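Local coordinates for Serine/threonine-protein kinase Tel1 (Chaetomium thermophilum, PDB 6SKY) that probably phosphorylates serine and threonine residues of target proteins in answer to DNA damage, acting as an ATM-family checkpoint kinase, at residues I1546-A1552 with M1587-N1593. Numbering follows the deposited sequence.
Sequences IRASGNA and MLCGVFN
Gly1550 and the aromatic ring of Phe1592 illustrate how two loops can pair through two weak backbone bonds and one aromatic side chain. Gly1550 N gives a weak but nearly straight hydrogen bond to Val1591 O (3.3 Å, 176°), and Ala1552 N a weak one to Asn1593 O (3.5 Å); between them, Phe1592 CA makes a C-H...O contact with Gly1550 O. Phe1592 CB stands near that same oxygen, and CG, anti to the backbone N (chi1 -155°), swings the ring back along 1550-1552. Phe1592 CG and CD1 lie 3.9 and 3.6 Å from Gly1550 O, CE1 lies beside the glycine carbonyl group, Phe1592 CZ is 3.8 Å from Asn1551 C, and its CZ and CE2 reach Ala1552 CB, each at 3.9 Å. Asn1551 CA sits over one face, offset toward the rim. An alanine here would probably open a gap between the Asn1551-Ala1552 backbone and the rings of Tyr1629 and Trp1632, which would lose their partner. Elsewhere, Met1587 SD meets Ile1546 CD1 tip to tip (3.6 Å). The contact thus joins the loop between helices 1530-1543 and 1557-1569 to the end of helix 1578-1588 and the loop that follows it, while helix 1627-1644 packs against Phe1592 and helix 1470-1487 against Met1587.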
loop_
_atom_site.group_PDB
_atom_site.type_symbol
_atom_site.label_atom_id
_atom_site.label_comp_id
_atom_site.label_asym_id
_atom_site.label_seq_id
_atom_site.Cartn_x
_atom_site.Cartn_y
_atom_site.Cartn_z
ATOM N N ILE A 1546 64.265 -15.288 15.775
ATOM C CA ILE A 1546 63.141 -14.778 16.548
ATOM C C ILE A 1546 63.599 -14.452 17.960
ATOM O O ILE A 1546 64.713 -14.799 18.362
ATOM C CB ILE A 1546 61.971 -15.775 16.579
ATOM C CG1 ILE A 1546 62.462 -17.149 17.019
ATOM C CG2 ILE A 1546 61.290 -15.846 15.235
ATOM C CD1 ILE A 1546 61.388 -18.190 17.029
ATOM N N ARG A 1547 62.751 -13.764 18.705
ATOM C CA ARG A 1547 62.943 -13.525 20.121
ATOM C C ARG A 1547 62.118 -14.528 20.921
ATOM O O ARG A 1547 61.596 -15.506 20.384
ATOM C CB ARG A 1547 62.576 -12.085 20.464
ATOM C CG ARG A 1547 63.555 -11.056 19.952
ATOM C CD ARG A 1547 62.992 -9.656 20.093
ATOM N NE ARG A 1547 62.320 -9.452 21.374
ATOM C CZ ARG A 1547 61.002 -9.358 21.519
ATOM N NH1 ARG A 1547 60.209 -9.452 20.462
ATOM N NH2 ARG A 1547 60.476 -9.173 22.720
ATOM N N ALA A 1548 61.993 -14.283 22.224
ATOM C CA ALA A 1548 61.285 -15.221 23.085
ATOM C C ALA A 1548 59.776 -15.150 22.879
ATOM O O ALA A 1548 59.075 -16.153 23.051
ATOM C CB ALA A 1548 61.641 -14.955 24.547
ATOM N N SER A 1549 59.256 -13.979 22.525
ATOM C CA SER A 1549 57.828 -13.770 22.328
ATOM C C SER A 1549 57.539 -13.513 20.855
ATOM O O SER A 1549 58.424 -13.583 20.000
ATOM C CB SER A 1549 57.330 -12.609 23.186
ATOM O OG SER A 1549 57.629 -11.365 22.579
ATOM N N GLY A 1550 56.279 -13.209 20.562
ATOM C CA GLY A 1550 55.854 -12.892 19.213
ATOM C C GLY A 1550 55.111 -11.572 19.171
ATOM O O GLY A 1550 54.497 -11.157 20.153
ATOM N N ASN A 1551 55.176 -10.910 18.020
ATOM C CA ASN A 1551 54.482 -9.649 17.811
ATOM C C ASN A 1551 53.855 -9.660 16.428
ATOM O O ASN A 1551 54.047 -10.592 15.644
ATOM C CB ASN A 1551 55.422 -8.450 17.984
ATOM C CG ASN A 1551 56.659 -8.548 17.127
ATOM O OD1 ASN A 1551 56.604 -8.378 15.913
ATOM N ND2 ASN A 1551 57.790 -8.808 17.759
ATOM N N ALA A 1552 53.094 -8.612 16.129
ATOM C CA ALA A 1552 52.416 -8.488 14.847
ATOM C C ALA A 1552 52.868 -7.268 14.060
ATOM O O ALA A 1552 52.221 -6.913 13.071
ATOM C CB ALA A 1552 50.903 -8.448 15.049
ATOM N N MET A 1587 54.840 -20.971 21.099
ATOM C CA MET A 1587 55.954 -20.097 21.444
ATOM C C MET A 1587 55.651 -18.645 21.100
ATOM O O MET A 1587 55.836 -17.753 21.931
ATOM C CB MET A 1587 57.230 -20.539 20.737
ATOM C CG MET A 1587 58.407 -19.652 21.070
ATOM S SD MET A 1587 59.714 -19.726 19.845
ATOM C CE MET A 1587 60.934 -18.675 20.617
ATOM N N LEU A 1588 55.191 -18.389 19.875
ATOM C CA LEU A 1588 54.949 -17.017 19.439
ATOM C C LEU A 1588 53.769 -16.405 20.178
ATOM O O LEU A 1588 53.888 -15.345 20.799
ATOM C CB LEU A 1588 54.702 -16.979 17.934
ATOM C CG LEU A 1588 55.827 -17.445 17.020
ATOM C CD1 LEU A 1588 55.339 -17.494 15.590
ATOM C CD2 LEU A 1588 57.017 -16.524 17.150
ATOM N N CYS A 1589 52.620 -17.064 20.122
ATOM C CA CYS A 1589 51.367 -16.509 20.612
ATOM C C CYS A 1589 51.161 -16.706 22.103
ATOM O O CYS A 1589 50.098 -16.344 22.612
ATOM C CB CYS A 1589 50.206 -17.140 19.850
ATOM S SG CYS A 1589 50.530 -17.317 18.090
ATOM N N GLY A 1590 52.132 -17.281 22.812
ATOM C CA GLY A 1590 51.971 -17.460 24.245
ATOM C C GLY A 1590 52.019 -16.146 24.995
ATOM O O GLY A 1590 51.225 -15.914 25.910
ATOM N N VAL A 1591 52.957 -15.279 24.629
ATOM C CA VAL A 1591 53.019 -13.902 25.100
ATOM C C VAL A 1591 53.148 -13.044 23.854
ATOM O O VAL A 1591 54.147 -13.136 23.132
ATOM C CB VAL A 1591 54.186 -13.663 26.066
ATOM C CG1 VAL A 1591 54.624 -12.207 26.037
ATOM C CG2 VAL A 1591 53.780 -14.047 27.466
ATOM N N PHE A 1592 52.133 -12.237 23.580
ATOM C CA PHE A 1592 52.010 -11.539 22.312
ATOM C C PHE A 1592 52.151 -10.039 22.526
ATOM O O PHE A 1592 52.250 -9.549 23.651
ATOM C CB PHE A 1592 50.671 -11.880 21.649
ATOM C CG PHE A 1592 50.671 -11.740 20.157
ATOM C CD1 PHE A 1592 51.329 -12.647 19.369
ATOM C CD2 PHE A 1592 49.989 -10.712 19.546
ATOM C CE1 PHE A 1592 51.323 -12.520 18.005
ATOM C CE2 PHE A 1592 49.984 -10.588 18.188
ATOM C CZ PHE A 1592 50.647 -11.494 17.418
ATOM N N ASN A 1593 52.165 -9.308 21.417
ATOM C CA ASN A 1593 52.288 -7.857 21.458
ATOM C C ASN A 1593 51.519 -7.306 20.261
ATOM O O ASN A 1593 52.053 -7.256 19.151
ATOM C CB ASN A 1593 53.749 -7.438 21.430
ATOM C CG ASN A 1593 53.924 -5.942 21.382
ATOM O OD1 ASN A 1593 54.031 -5.287 22.415
ATOM N ND2 ASN A 1593 53.964 -5.389 20.178
#